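Local atomic coordinates of CYCLIN domain-containing protein (Chaetomium thermophilum, PDB entry 6Z3U), a protein that probably regulates a cyclin-dependent serine/threonine kinase, as the cyclin subunit of the fungal CDK-activating kinase complex. Residues A[197-202]-A[252-257]. Numbering follows the deposited sequence.
Sequences MELSTL and AERLIQ
Two helices of the second, C-terminal cyclin-box region of this cyclin H-like protein meet here: the last part of helix 189-200 and the residues after it lie against helix 249-261. No hydrogen bond crosses between 197-202 and 252-257, so apolar groups and the carbon stems of charged side chains carry the contact. Its well-packed part centres on Leu-255, where the CA atoms of Leu-199 and Leu-255 are 6.9 Å apart. With CG anti to its backbone N (chi1 -158°), Leu-255 brings CD1 to 3.3 Å from CG of Glu-198, the two side chains crossing obliquely. CD1 of Leu-255 also lies 4.2 Å from CG of Leu-199. Leucine suits this place because its apolar end, led by CD1, fits a buried seam between the Glu-198 stem and Leu-199, which also packs on Leu-210 and Leu-251. Glu-198 serves two surroundings: its methylenes line the apolar seam, and beyond a bend at chi2 (59°) OE1 forms a salt bridge with Arg-19 of the RING-type protein chain.

The other side is more polar and partly open to solvent. There Arg-254 and Leu-202 reach toward each other tip to tip, and CD2 of Leu-202 sits 3.1 Å above the plane of the Arg-254 guanidinium, over one face and offset toward its rim. An arginine fits, since its flat group accepts a methyl on its face while NH2 and NE form salt bridges with Asp-204 and Asp-258. An alanine here removes the guanidinium and both salt bridges, and would probably loosen the hold of Leu-202 on helix 249-261. Thr-201 ties back to its own helix through its hydroxyl, whose OG1 donates to O of Glu-198 at 2.7 Å from above the carbonyl plane.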
loop_
_atom_site.group_PDB
_atom_site.type_symbol
_atom_site.label_atom_id
_atom_site.label_comp_id
_atom_site.label_asym_id
_atom_site.label_seq_id
_atom_site.Cartn_x
_atom_site.Cartn_y
_atom_site.Cartn_z
ATOM N N MET A 197 12.906 16.313 13.030
ATOM C CA MET A 197 12.143 16.783 14.180
ATOM C C MET A 197 12.773 16.324 15.490
ATOM O O MET A 197 12.832 17.090 16.459
ATOM C CB MET A 197 10.690 16.324 14.075
ATOM C CG MET A 197 9.934 17.022 12.956
ATOM S SD MET A 197 8.238 16.459 12.739
ATOM C CE MET A 197 8.483 14.798 12.122
ATOM N N GLU A 198 13.249 15.078 15.544
ATOM C CA GLU A 198 13.920 14.610 16.754
ATOM C C GLU A 198 15.151 15.457 17.055
ATOM O O GLU A 198 15.464 15.717 18.224
ATOM C CB GLU A 198 14.298 13.135 16.611
ATOM C CG GLU A 198 15.051 12.566 17.809
ATOM C CD GLU A 198 14.272 12.675 19.106
ATOM O OE1 GLU A 198 13.052 12.406 19.094
ATOM O OE2 GLU A 198 14.883 13.033 20.138
ATOM N N LEU A 199 15.861 15.900 16.013
ATOM C CA LEU A 199 17.016 16.768 16.216
ATOM C C LEU A 199 16.597 18.176 16.619
ATOM O O LEU A 199 17.298 18.832 17.398
ATOM C CB LEU A 199 17.869 16.819 14.948
ATOM C CG LEU A 199 18.662 15.558 14.604
ATOM C CD1 LEU A 199 19.041 15.551 13.131
ATOM C CD2 LEU A 199 19.906 15.469 15.475
ATOM N N SER A 200 15.460 18.655 16.107
ATOM C CA SER A 200 15.005 19.998 16.441
ATOM C C SER A 200 14.754 20.166 17.932
ATOM O O SER A 200 14.736 21.301 18.422
ATOM C CB SER A 200 13.731 20.325 15.661
ATOM O OG SER A 200 13.980 20.348 14.266
ATOM N N THR A 201 14.563 19.068 18.664
ATOM C CA THR A 201 14.339 19.149 20.102
ATOM C C THR A 201 15.618 19.442 20.875
ATOM O O THR A 201 15.543 19.885 22.026
ATOM C CB THR A 201 13.718 17.845 20.616
ATOM O OG1 THR A 201 14.676 16.783 20.533
ATOM C CG2 THR A 201 12.486 17.480 19.796
ATOM N N LEU A 202 16.779 19.205 20.276
ATOM C CA LEU A 202 18.042 19.510 20.943
ATOM C C LEU A 202 18.275 21.019 20.935
ATOM O O LEU A 202 18.117 21.657 19.888
ATOM C CB LEU A 202 19.193 18.788 20.244
ATOM C CG LEU A 202 19.414 17.315 20.604
ATOM C CD1 LEU A 202 18.125 16.513 20.534
ATOM C CD2 LEU A 202 20.462 16.708 19.681
ATOM N N ALA A 252 24.078 12.912 12.355
ATOM C CA ALA A 252 23.751 11.490 12.309
ATOM C C ALA A 252 24.289 10.764 13.535
ATOM O O ALA A 252 23.581 9.967 14.161
ATOM C CB ALA A 252 24.308 10.866 11.029
ATOM N N GLU A 253 25.550 11.021 13.889
ATOM C CA GLU A 253 26.112 10.401 15.084
ATOM C C GLU A 253 25.372 10.860 16.333
ATOM O O GLU A 253 25.125 10.065 17.245
ATOM C CB GLU A 253 27.602 10.725 15.185
ATOM C CG GLU A 253 28.464 9.938 14.209
ATOM C CD GLU A 253 29.930 10.319 14.280
ATOM O OE1 GLU A 253 30.311 11.059 15.211
ATOM O OE2 GLU A 253 30.700 9.882 13.398
ATOM N N ARG A 254 24.974 12.133 16.378
ATOM C CA ARG A 254 24.245 12.638 17.536
ATOM C C ARG A 254 22.948 11.867 17.745
ATOM O O ARG A 254 22.641 11.430 18.859
ATOM C CB ARG A 254 23.957 14.130 17.357
ATOM C CG ARG A 254 23.152 14.763 18.489
ATOM C CD ARG A 254 23.746 14.465 19.855
ATOM N NE ARG A 254 23.075 15.212 20.915
ATOM C CZ ARG A 254 23.335 16.479 21.223
ATOM N NH1 ARG A 254 22.669 17.070 22.206
ATOM N NH2 ARG A 254 24.249 17.162 20.545
ATOM N N LEU A 255 22.182 11.676 16.670
ATOM C CA LEU A 255 20.880 11.030 16.793
ATOM C C LEU A 255 21.021 9.590 17.276
ATOM O O LEU A 255 20.242 9.132 18.120
ATOM C CB LEU A 255 20.161 11.089 15.446
ATOM C CG LEU A 255 18.639 10.952 15.415
ATOM C CD1 LEU A 255 17.991 11.850 16.455
ATOM C CD2 LEU A 255 18.121 11.290 14.024
ATOM N N ILE A 256 22.014 8.863 16.757
ATOM C CA ILE A 256 22.212 7.476 17.163
ATOM C C ILE A 256 22.679 7.400 18.611
ATOM O O ILE A 256 22.229 6.538 19.376
ATOM C CB ILE A 256 23.203 6.772 16.216
ATOM C CG1 ILE A 256 22.669 6.793 14.781
ATOM C CG2 ILE A 256 23.451 5.338 16.676
ATOM C CD1 ILE A 256 23.648 6.275 13.750
ATOM N N GLN A 257 23.591 8.290 19.013
ATOM C CA GLN A 257 24.082 8.262 20.386
ATOM C C GLN A 257 22.953 8.515 21.377
ATOM O O GLN A 257 22.867 7.851 22.418
ATOM C CB GLN A 257 25.185 9.307 20.579
ATOM C CG GLN A 257 26.456 9.088 19.767
ATOM C CD GLN A 257 27.154 7.778 20.058
ATOM O OE1 GLN A 257 27.094 7.252 21.170
ATOM N NE2 GLN A 257 27.836 7.245 19.048
#